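Local coordinates for protein starch synthase I (Hordeum vulgare, PDB 4HLN) that belongs to the starch synthases of plants, glycosyltransferase-family proteins built from two Rossmann-like domains, and carries a bound glycan in this model, at residues Val213-Tyr218 with Asn235-Thr240. Residues are numbered along the deposited sequence; the frame is centred on the assembly and turned at random.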
loop_
_atom_site.group_PDB
_atom_site.type_symbol
_atom_site.label_atom_id
_atom_site.label_comp_id
_atom_site.label_asym_id
_atom_site.label_seq_id
_atom_site.Cartn_x
_atom_site.Cartn_y
_atom_site.Cartn_z
ATOM N N VAL A 213 21.442 -1.895 8.601
ATOM C CA VAL A 213 21.785 -2.007 10.004
ATOM C C VAL A 213 22.155 -3.453 10.291
ATOM O O VAL A 213 21.358 -4.357 10.049
ATOM C CB VAL A 213 20.628 -1.535 10.873
ATOM C CG1 VAL A 213 20.962 -1.681 12.354
ATOM C CG2 VAL A 213 20.332 -0.088 10.538
ATOM N N ASP A 214 23.377 -3.671 10.776
ATOM C CA ASP A 214 23.864 -5.026 10.992
ATOM C C ASP A 214 23.934 -5.468 12.458
ATOM O O ASP A 214 24.563 -4.816 13.310
ATOM C CB ASP A 214 25.214 -5.251 10.316
ATOM C CG ASP A 214 25.536 -6.736 10.145
ATOM O OD1 ASP A 214 24.740 -7.440 9.477
ATOM O OD2 ASP A 214 26.568 -7.200 10.687
ATOM N N HIS A 215 23.286 -6.600 12.719
ATOM C CA HIS A 215 23.332 -7.270 14.009
ATOM C C HIS A 215 23.145 -8.771 13.749
ATOM O O HIS A 215 22.465 -9.172 12.798
ATOM C CB HIS A 215 22.233 -6.725 14.934
ATOM C CG HIS A 215 22.306 -7.253 16.330
ATOM N ND1 HIS A 215 21.810 -8.493 16.684
ATOM C CD2 HIS A 215 22.833 -6.720 17.460
ATOM C CE1 HIS A 215 22.030 -8.697 17.971
ATOM N NE2 HIS A 215 22.643 -7.636 18.468
ATOM N N PRO A 216 23.765 -9.616 14.580
ATOM C CA PRO A 216 23.643 -11.077 14.416
ATOM C C PRO A 216 22.189 -11.586 14.277
ATOM O O PRO A 216 21.922 -12.479 13.464
ATOM C CB PRO A 216 24.285 -11.621 15.693
ATOM C CG PRO A 216 25.254 -10.520 16.127
ATOM C CD PRO A 216 24.652 -9.224 15.694
ATOM N N SER A 217 21.266 -11.010 15.042
ATOM C CA SER A 217 19.873 -11.457 15.043
ATOM C C SER A 217 19.121 -11.215 13.730
ATOM O O SER A 217 18.009 -11.726 13.537
ATOM C CB SER A 217 19.094 -10.825 16.201
ATOM O OG SER A 217 18.749 -9.484 15.905
ATOM N N TYR A 218 19.700 -10.432 12.829
ATOM C CA TYR A 218 19.079 -10.277 11.517
ATOM C C TYR A 218 19.511 -11.376 10.547
ATOM O O TYR A 218 18.919 -11.505 9.485
ATOM C CB TYR A 218 19.422 -8.933 10.891
ATOM C CG TYR A 218 18.928 -7.738 11.633
ATOM C CD1 TYR A 218 17.674 -7.729 12.218
ATOM C CD2 TYR A 218 19.725 -6.598 11.749
ATOM C CE1 TYR A 218 17.222 -6.616 12.901
ATOM C CE2 TYR A 218 19.287 -5.477 12.435
ATOM C CZ TYR A 218 18.035 -5.490 13.002
ATOM O OH TYR A 218 17.597 -4.387 13.685
ATOM N N ASN A 235 11.761 -10.599 18.141
ATOM C CA ASN A 235 11.361 -9.509 17.265
ATOM C C ASN A 235 11.387 -8.135 17.926
ATOM O O ASN A 235 12.062 -7.210 17.449
ATOM C CB ASN A 235 9.966 -9.763 16.696
ATOM C CG ASN A 235 10.008 -10.569 15.425
ATOM O OD1 ASN A 235 11.074 -10.771 14.858
ATOM N ND2 ASN A 235 8.852 -11.033 14.970
ATOM N N GLN A 236 10.645 -7.992 19.017
ATOM C CA GLN A 236 10.569 -6.703 19.676
ATOM C C GLN A 236 11.972 -6.136 19.874
ATOM O O GLN A 236 12.214 -4.970 19.626
ATOM C CB GLN A 236 9.844 -6.816 21.005
ATOM C CG GLN A 236 9.714 -5.487 21.734
ATOM C CD GLN A 236 9.282 -5.655 23.177
ATOM O OE1 GLN A 236 9.938 -6.360 23.955
ATOM N NE2 GLN A 236 8.167 -5.013 23.547
ATOM N N PHE A 237 12.896 -6.984 20.292
ATOM C CA PHE A 237 14.279 -6.590 20.461
ATOM C C PHE A 237 14.953 -6.199 19.134
ATOM O O PHE A 237 15.651 -5.167 19.050
ATOM C CB PHE A 237 15.045 -7.719 21.160
ATOM C CG PHE A 237 16.535 -7.596 21.072
ATOM C CD1 PHE A 237 17.202 -6.558 21.712
ATOM C CD2 PHE A 237 17.276 -8.518 20.347
ATOM C CE1 PHE A 237 18.591 -6.443 21.627
ATOM C CE2 PHE A 237 18.669 -8.411 20.259
ATOM C CZ PHE A 237 19.330 -7.378 20.898
ATOM N N ARG A 238 14.755 -7.021 18.107
ATOM C CA ARG A 238 15.400 -6.796 16.813
ATOM C C ARG A 238 15.001 -5.437 16.262
ATOM O O ARG A 238 15.841 -4.669 15.800
ATOM C CB ARG A 238 15.012 -7.867 15.783
ATOM C CG ARG A 238 15.516 -9.273 16.058
ATOM C CD ARG A 238 14.612 -10.289 15.379
ATOM N NE ARG A 238 15.134 -10.774 14.110
ATOM C CZ ARG A 238 14.390 -10.996 13.032
ATOM N NH1 ARG A 238 13.094 -10.752 13.074
ATOM N NH2 ARG A 238 14.940 -11.450 11.907
ATOM N N TYR A 239 13.710 -5.140 16.318
ATOM C CA TYR A 239 13.203 -3.943 15.676
ATOM C C TYR A 239 13.361 -2.685 16.527
ATOM O O TYR A 239 13.370 -1.570 16.016
ATOM C CB TYR A 239 11.794 -4.190 15.144
ATOM C CG TYR A 239 11.877 -5.193 14.037
ATOM C CD1 TYR A 239 11.435 -6.495 14.205
ATOM C CD2 TYR A 239 12.493 -4.855 12.830
ATOM C CE1 TYR A 239 11.561 -7.433 13.171
ATOM C CE2 TYR A 239 12.615 -5.762 11.802
ATOM C CZ TYR A 239 12.146 -7.053 11.969
ATOM O OH TYR A 239 12.285 -7.947 10.926
ATOM N N THR A 240 13.541 -2.892 17.822
ATOM C CA THR A 240 14.031 -1.850 18.713
ATOM C C THR A 240 15.420 -1.371 18.253
ATOM O O THR A 240 15.680 -0.164 18.194
ATOM C CB THR A 240 14.071 -2.369 20.176
ATOM O OG1 THR A 240 12.731 -2.587 20.622
ATOM C CG2 THR A 240 14.723 -1.377 21.126
#
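Tyr-218 and Arg-238 meet with their first side-chain bonds turned alike: CG of Tyr-218 is anti to its carbonyl carbon (chi1 -63°), and Arg-238 is turned the same way. The two side chains then run antiparallel, side by side. The contact lies in the Rossmann-like starch synthase catalytic domain. It joins the 3-10 turn 216-218, which follows strand 208-214 of the mixed sheet, to the first turns of helix 235-252.

Tyr-218 reaches the helix backbone. Its OH donates to Arg-238 O at 2.8 Å, from a position tilted off the carbonyl plane. Ring carbon CE1 of Tyr-218 also lies 3.8 Å from Arg-238 CB. Leu-241 and Leu-242 of the same helix touch this tyrosine too.

Arg-238 returns a bond to the turn. Its chain bends at chi3 (99°), which carries the guanidinium over to the Ser-217 carbonyl. NE donates to Ser-217 O at 3.1 Å in a nearly straight bond. The oxygen lies in the guanidinium plane, but NE sits well above the carbonyl plane. NH2 adds a weak bond to the same oxygen. On the far side, NH1 binds Asn-235 OD1 at 2.7 Å and also the backbone oxygen of Phe-229. These bonds fix the rotation of the guanidinium and let it bridge the turn, the helix start and the loop before it.

Beside this pair, Phe-237 points its edge at the face of His-215 in an offset edge-to-face stack. The ring planes are 82° apart. The centroids of the His-215 and Phe-237 rings are 5.7 Å apart. Phe-237 also packs edge-to-face with Phe-192 and His-196. The imidazole is also held by the turn that follows it: Ser-217 N donates to His-215 ND1 at 3.1 Å, and Pro-216 CD lies above one face of the His-215 ring, toward its rim.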